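PDB 5F2H: uncharacterized protein from Bacillus cereus, which is of unknown function but belongs to the alpha/beta hydrolase superfamily and is probably a hydrolase, perhaps related to carboxylesterases. Local coordinates for residues K128-G138 with H197-F207. Numbering follows the deposited sequence.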
# COMPACT_ATOMS: atom_id res chain seq x y z
N LYS B 128 -6.91 1.46 0.84
CA LYS B 128 -5.68 2.17 1.18
C LYS B 128 -5.04 1.65 2.46
O LYS B 128 -5.32 2.12 3.57
CB LYS B 128 -5.83 3.69 1.17
CG LYS B 128 -6.02 4.23 -0.24
CD LYS B 128 -5.96 5.75 -0.31
CE LYS B 128 -6.04 6.20 -1.77
NZ LYS B 128 -5.94 7.68 -1.93
N LYS B 129 -4.18 0.65 2.27
CA LYS B 129 -3.45 0.02 3.37
C LYS B 129 -2.45 0.99 3.98
O LYS B 129 -1.27 0.99 3.63
CB LYS B 129 -2.72 -1.23 2.86
CG LYS B 129 -3.60 -2.37 2.37
CD LYS B 129 -2.77 -3.61 2.04
CE LYS B 129 -2.10 -4.20 3.27
NZ LYS B 129 -1.23 -5.37 2.96
N GLU B 130 -2.92 1.82 4.90
CA GLU B 130 -2.09 2.81 5.58
C GLU B 130 -1.20 2.18 6.67
O GLU B 130 -1.71 1.57 7.63
CB GLU B 130 -2.99 3.89 6.19
CG GLU B 130 -4.01 3.31 7.17
CD GLU B 130 -5.03 4.30 7.67
OE1 GLU B 130 -5.70 4.00 8.69
OE2 GLU B 130 -5.18 5.37 7.03
N LYS B 131 0.12 2.32 6.53
CA LYS B 131 1.08 1.76 7.50
C LYS B 131 1.63 2.89 8.37
O LYS B 131 1.77 4.02 7.91
CB LYS B 131 2.22 1.05 6.75
CG LYS B 131 1.71 -0.06 5.83
CD LYS B 131 2.74 -0.78 4.96
CE LYS B 131 3.72 -1.62 5.77
NZ LYS B 131 4.68 -2.37 4.91
N LEU B 132 1.91 2.61 9.64
CA LEU B 132 2.42 3.64 10.55
C LEU B 132 3.72 3.26 11.18
O LEU B 132 3.95 2.10 11.47
CB LEU B 132 1.41 3.92 11.67
CG LEU B 132 1.85 4.93 12.75
CD1 LEU B 132 2.24 6.28 12.17
CD2 LEU B 132 0.74 5.12 13.76
N PHE B 133 4.58 4.25 11.37
CA PHE B 133 5.87 4.03 11.99
C PHE B 133 6.07 5.18 12.97
O PHE B 133 5.99 6.35 12.59
CB PHE B 133 6.99 4.05 10.98
CG PHE B 133 8.31 3.64 11.55
CD1 PHE B 133 8.95 4.43 12.49
CD2 PHE B 133 8.94 2.50 11.11
CE1 PHE B 133 10.19 4.07 12.99
CE2 PHE B 133 10.16 2.12 11.61
CZ PHE B 133 10.80 2.91 12.54
N ILE B 134 6.33 4.87 14.23
CA ILE B 134 6.52 5.93 15.19
C ILE B 134 7.94 5.88 15.70
O ILE B 134 8.37 4.85 16.20
CB ILE B 134 5.58 5.78 16.36
CG1 ILE B 134 4.18 5.50 15.87
CG2 ILE B 134 5.64 7.02 17.21
CD1 ILE B 134 3.16 5.36 16.99
N ALA B 135 8.67 6.97 15.55
CA ALA B 135 10.04 7.02 16.02
C ALA B 135 10.11 7.93 17.23
O ALA B 135 9.48 9.00 17.21
CB ALA B 135 10.96 7.53 14.93
N MSE B 136 10.89 7.53 18.23
CA MSE B 136 11.05 8.30 19.46
C MSE B 136 12.42 8.87 19.67
O MSE B 136 13.39 8.14 19.91
CB MSE B 136 10.78 7.43 20.70
CG MSE B 136 9.46 6.67 20.64
SE MSE B 136 8.03 7.99 20.98
CE MSE B 136 7.24 7.55 19.27
N HIS B 137 12.51 10.18 19.67
CA HIS B 137 13.77 10.85 19.89
C HIS B 137 14.40 10.53 21.24
O HIS B 137 13.72 10.06 22.14
CB HIS B 137 13.57 12.36 19.80
CG HIS B 137 12.74 12.95 20.91
ND1 HIS B 137 13.28 13.44 22.07
CD2 HIS B 137 11.41 13.18 20.99
CE1 HIS B 137 12.33 13.95 22.83
NE2 HIS B 137 11.18 13.79 22.20
N GLY B 138 15.69 10.84 21.37
CA GLY B 138 16.45 10.64 22.59
C GLY B 138 16.37 11.83 23.53
O GLY B 138 15.76 12.83 23.22
N HIS B 197 -8.50 6.67 11.37
CA HIS B 197 -7.83 5.90 10.33
C HIS B 197 -8.05 4.40 10.47
O HIS B 197 -8.81 3.79 9.73
CB HIS B 197 -6.31 6.16 10.35
CG HIS B 197 -5.92 7.55 9.98
ND1 HIS B 197 -5.88 8.59 10.89
CD2 HIS B 197 -5.48 8.07 8.81
CE1 HIS B 197 -5.47 9.69 10.28
NE2 HIS B 197 -5.22 9.40 9.02
N ARG B 198 -7.38 3.84 11.47
CA ARG B 198 -7.39 2.41 11.79
C ARG B 198 -6.56 1.66 10.75
O ARG B 198 -7.08 0.94 9.90
CB ARG B 198 -8.79 1.81 11.96
CG ARG B 198 -8.76 0.36 12.45
CD ARG B 198 -8.13 0.28 13.84
NE ARG B 198 -7.94 -1.08 14.35
CZ ARG B 198 -6.84 -1.81 14.18
NH1 ARG B 198 -5.80 -1.34 13.50
NH2 ARG B 198 -6.78 -3.04 14.69
N GLY B 199 -5.26 1.88 10.83
CA GLY B 199 -4.29 1.26 9.94
C GLY B 199 -3.98 -0.20 10.20
O GLY B 199 -4.43 -0.79 11.20
N GLU B 200 -3.21 -0.77 9.27
CA GLU B 200 -2.79 -2.17 9.32
C GLU B 200 -1.49 -2.37 10.11
O GLU B 200 -1.54 -2.55 11.33
CB GLU B 200 -2.65 -2.76 7.90
CG GLU B 200 -3.93 -2.82 7.06
CD GLU B 200 -4.48 -1.47 6.61
OE1 GLU B 200 -3.77 -0.45 6.73
OE2 GLU B 200 -5.61 -1.43 6.09
N SER B 201 -0.34 -2.32 9.45
CA SER B 201 0.94 -2.54 10.12
C SER B 201 1.42 -1.35 10.93
O SER B 201 1.28 -0.20 10.51
CB SER B 201 2.01 -2.92 9.10
OG SER B 201 3.27 -3.13 9.72
N VAL B 202 2.02 -1.62 12.10
CA VAL B 202 2.58 -0.58 12.98
C VAL B 202 3.92 -1.01 13.60
O VAL B 202 4.02 -2.04 14.25
CB VAL B 202 1.61 -0.20 14.10
CG1 VAL B 202 2.22 0.90 14.97
CG2 VAL B 202 0.29 0.26 13.53
N ILE B 203 4.95 -0.21 13.37
CA ILE B 203 6.28 -0.48 13.90
C ILE B 203 6.70 0.72 14.71
O ILE B 203 6.55 1.85 14.24
CB ILE B 203 7.30 -0.63 12.75
CG1 ILE B 203 6.91 -1.80 11.83
CG2 ILE B 203 8.72 -0.80 13.30
CD1 ILE B 203 7.84 -2.01 10.65
N ILE B 204 7.24 0.50 15.91
CA ILE B 204 7.69 1.64 16.70
C ILE B 204 9.19 1.55 16.88
O ILE B 204 9.72 0.50 17.16
CB ILE B 204 6.97 1.82 18.04
CG1 ILE B 204 7.44 3.13 18.69
CG2 ILE B 204 7.23 0.64 18.95
CD1 ILE B 204 6.66 3.54 19.90
N GLY B 205 9.87 2.66 16.63
CA GLY B 205 11.30 2.76 16.75
C GLY B 205 11.66 3.82 17.76
O GLY B 205 10.83 4.69 18.11
N GLY B 206 12.90 3.79 18.24
CA GLY B 206 13.37 4.78 19.22
C GLY B 206 14.88 4.76 19.36
O GLY B 206 15.54 3.82 18.93
N PHE B 207 15.40 5.79 20.02
CA PHE B 207 16.82 5.96 20.26
C PHE B 207 17.00 6.29 21.76
O PHE B 207 16.38 7.24 22.26
CB PHE B 207 17.32 7.09 19.31
CG PHE B 207 18.75 7.46 19.50
CD1 PHE B 207 19.76 6.68 18.96
CD2 PHE B 207 19.09 8.57 20.24
CE1 PHE B 207 21.09 6.97 19.20
CE2 PHE B 207 20.42 8.89 20.44
CZ PHE B 207 21.42 8.10 19.92
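Phe133 lays its ring across the backbone of the neighbouring strand: Ile203 O lies over one ring face, displaced toward the rim, and the CE2 corner meets Ile203 CG2 at 3.7 Å. With CG anti to the backbone N (chi1 -172°), the ring leans over Ile203 and on to a glycine, Gly205, whose N lies oblique to the ring, 3.9 Å from Phe133 CE1. The sheet's other face carries Leu132, Ile134 and Met136 beside Val202 and Ile204. There Ile204 CG1, anti to its own N, lies 4.0 Å from Ile134 CB, while Met136 sets its CB 4.0 Å from Gly206 CA and its CG beside Gly205 O. Between these two layers the parallel strands 131-136 and 202-207, inclined by 15°, alternate donors and acceptors: Leu132 N to Ser201 O, Ile203 N to Leu132 O, Ile134 N to Ile203 O, and Gly205 N to Ile134 O. Met136 N reaches Gly205 O less directly (134° at the hydrogen), and Phe207 N then binds Met136 O. At the opposite end Glu200 N donates to Glu130 O. The pair forms the second and third strands of the six-stranded parallel sheet, as in the alpha/beta-hydrolase fold, with strand 158-164 flanking 131-136 and strand 227-231 flanking 202-207. Gly206 begins a GxSxG pattern consistent with a nucleophile elbow, leading into helix 209-219. Helix 179-195 covers the Leu132 and Ile204 face through Phe193 and Leu186, whereas Phe133 and Ile203 pack on Ile229 of strand 227-231.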